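Local coordinates for putative lipoprotein (Pectobacterium atrosepticum SCRI1043, PDB 3BDU), which is of unknown function but is a DUF903-family putative lipoprotein, probably anchored to the cell membrane by a lipid-modified N-terminus in its mature form, at the interface of chains A and B. Sequence-based numbering; all coordinates share one arbitrary frame. Chains: chain A/B, Putative lipoprotein.

The interface of chains A and B. Residues chain A 20-23; chain B 24, 26-27, 41.
At the apolar centre of this patch, A:Val23 of the short strand 22-23 sets its CG2 methyl against the backbone of B:Thr27, 4.1 Å from B:Thr27 CA; CG2 lies beside the backbone N, anti to the carbonyl carbon, which brings it there. The protein is a small DUF903 beta domain, here the soluble part of a lipoprotein, and the turn that follows strand 22-24 of chain B fits against the stretch 20-23 of chain A. Whether this pairing within the seven-copy deposited assembly is the biological one, the structure alone does not show. B:Thr27 turns its CG2 methyl toward the carbonyl of A:Pro21, while OG1, in the crowded position between backbone N and carbonyl carbon (chi1 68°), donates to B:Gln41 OE1 at 2.6 Å. Next out, A:Lys22 and B:Glu26 run side by side in the same direction, with A:Lys22 CD 3.6 Å from the carboxylate carbon CD of B:Glu26. Bends at chi3 and chi4 then carry the A:Lys22 amino group back to its own chain, where A:Lys22 NZ donates to A:Lys20 O on an in-plane lone pair at 2.8 Å. Backbone joins the chains too: A:Val23 N gives a nearly straight bond (169° at H) to B:Glu26 O, 2.9 Å away and almost along the C=O axis. The polar rim belongs to A:Lys20, whose chain starts anti to the backbone N (chi1 -168°) and bends at chi3. A:Lys20 NZ meets B:Asp24 tip to tip, in a 2.6 Å salt bridge to B:Asp24 OD2 on its syn lone pair. The A:Lys20 side chain crosses that of B:Glu26 at about a right angle, and A:Lys20 NZ forms a second salt bridge, donating to B:Glu26 OE1 on its anti lone pair at 2.8 Å. The two carboxylates probably stabilise the lysine's charge. Behind B:Asp24, B:Gln41 NE2 donates to B:Asp24 OD2 on its anti lone pair at 2.9 Å, so at least two donors grip that oxygen; B:Glu26 N donates to OD1 from above the carboxylate plane, which should help fix that carboxylate's rotation.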
ATOM      1  N   LYS A  20      17.751  -6.603 -16.887  1.00 21.00           N
ATOM      2  CA  LYS A  20      16.869  -6.749 -15.732  1.00 20.86           C
ATOM      3  C   LYS A  20      15.895  -5.603 -15.521  1.00 17.82           C
ATOM      4  O   LYS A  20      16.292  -4.449 -15.416  1.00 17.08           O
ATOM      5  CB  LYS A  20      17.682  -6.930 -14.440  1.00 21.64           C
ATOM      6  CG  LYS A  20      16.817  -7.369 -13.254  1.00 22.32           C
ATOM      7  CD  LYS A  20      17.620  -7.694 -11.995  1.00 24.14           C
ATOM      8  CE  LYS A  20      17.947  -6.449 -11.194  1.00 24.21           C
ATOM      9  NZ  LYS A  20      18.576  -6.793  -9.891  1.00 22.54           N
ATOM     10  N   PRO A  21      14.591  -5.912 -15.479  1.00 15.57           N
ATOM     11  CA  PRO A  21      13.615  -4.844 -15.261  1.00 15.62           C
ATOM     12  C   PRO A  21      13.866  -4.305 -13.856  1.00 13.83           C
ATOM     13  O   PRO A  21      14.233  -5.061 -12.955  1.00 15.48           O
ATOM     14  CB  PRO A  21      12.275  -5.571 -15.373  1.00 14.89           C
ATOM     15  CG  PRO A  21      12.585  -6.688 -16.353  1.00 16.58           C
ATOM     16  CD  PRO A  21      13.928  -7.172 -15.866  1.00 17.20           C
ATOM     17  N   LYS A  22      13.695  -3.005 -13.675  1.00 14.81           N
ATOM     18  CA  LYS A  22      13.916  -2.388 -12.373  1.00 15.12           C
ATOM     19  C   LYS A  22      12.889  -1.291 -12.125  1.00 16.66           C
ATOM     20  O   LYS A  22      12.332  -0.717 -13.067  1.00 13.90           O
ATOM     21  CB  LYS A  22      15.316  -1.771 -12.311  1.00 15.55           C
ATOM     22  CG  LYS A  22      16.447  -2.770 -12.540  1.00 22.24           C
ATOM     23  CD  LYS A  22      17.799  -2.073 -12.613  1.00 26.73           C
ATOM     24  CE  LYS A  22      18.162  -1.695 -14.041  1.00 31.47           C
ATOM     25  NZ  LYS A  22      18.568  -2.894 -14.835  1.00 28.60           N
ATOM     26  N   VAL A  23      12.646  -0.999 -10.854  1.00 15.55           N
ATOM     27  CA  VAL A  23      11.711   0.059 -10.513  1.00 17.65           C
ATOM     28  C   VAL A  23      12.323   1.396 -10.906  1.00 19.25           C
ATOM     29  O   VAL A  23      13.500   1.658 -10.646  1.00 17.42           O
ATOM     30  CB  VAL A  23      11.396   0.084  -9.007  1.00 18.53           C
ATOM     31  CG1 VAL A  23      10.523   1.300  -8.676  1.00 22.71           C
ATOM     32  CG2 VAL A  23      10.667  -1.196  -8.611  1.00 18.62           C
TER
ATOM     33  N   ASP B  24      15.037  -7.891  -3.628  1.00 19.34           N
ATOM     34  CA  ASP B  24      16.013  -7.264  -4.517  1.00 18.87           C
ATOM     35  C   ASP B  24      15.572  -5.808  -4.485  1.00 19.50           C
ATOM     36  O   ASP B  24      14.502  -5.475  -4.992  1.00 18.97           O
ATOM     37  CB  ASP B  24      15.859  -7.825  -5.938  1.00 20.47           C
ATOM     38  CG  ASP B  24      16.767  -7.144  -6.955  1.00 20.14           C
ATOM     39  OD1 ASP B  24      17.186  -5.992  -6.729  1.00 18.31           O
ATOM     40  OD2 ASP B  24      17.046  -7.764  -8.006  1.00 21.72           O
ATOM     41  N   GLU B  26      16.340  -3.421  -6.224  1.00 20.81           N
ATOM     42  CA  GLU B  26      16.177  -2.809  -7.539  1.00 19.06           C
ATOM     43  C   GLU B  26      14.786  -3.071  -8.099  1.00 17.81           C
ATOM     44  O   GLU B  26      14.257  -2.264  -8.864  1.00 18.29           O
ATOM     45  CB  GLU B  26      17.214  -3.338  -8.542  1.00 19.76           C
ATOM     46  CG  GLU B  26      18.613  -2.749  -8.390  1.00 23.32           C
ATOM     47  CD  GLU B  26      19.526  -3.053  -9.578  1.00 25.58           C
ATOM     48  OE1 GLU B  26      19.589  -4.226 -10.007  1.00 26.19           O
ATOM     49  OE2 GLU B  26      20.189  -2.119 -10.079  1.00 27.32           O
ATOM     50  N   THR B  27      14.203  -4.203  -7.717  1.00 16.37           N
ATOM     51  CA  THR B  27      12.886  -4.602  -8.202  1.00 16.37           C
ATOM     52  C   THR B  27      11.770  -4.526  -7.164  1.00 16.30           C
ATOM     53  O   THR B  27      10.602  -4.363  -7.514  1.00 17.50           O
ATOM     54  CB  THR B  27      12.914  -6.049  -8.724  1.00 15.75           C
ATOM     55  OG1 THR B  27      13.110  -6.953  -7.626  1.00 16.53           O
ATOM     56  CG2 THR B  27      14.059  -6.227  -9.720  1.00 19.32           C
ATOM     57  N   GLN B  41      12.369 -14.316  -9.521  1.00 17.54           N
ATOM     58  CA  GLN B  41      11.889 -13.238  -8.679  1.00 16.83           C
ATOM     59  C   GLN B  41      10.377 -13.336  -8.651  1.00 17.45           C
ATOM     60  O   GLN B  41       9.751 -13.627  -9.670  1.00 17.89           O
ATOM     61  CB  GLN B  41      12.340 -11.880  -9.205  1.00 18.51           C
ATOM     62  CG  GLN B  41      13.841 -11.694  -9.045  1.00 19.07           C
ATOM     63  CD  GLN B  41      14.236 -10.260  -8.805  1.00 22.19           C
ATOM     64  OE1 GLN B  41      13.441  -9.454  -8.310  1.00 21.37           O
ATOM     65  NE2 GLN B  41      15.479  -9.933  -9.130  1.00 18.63           N
TER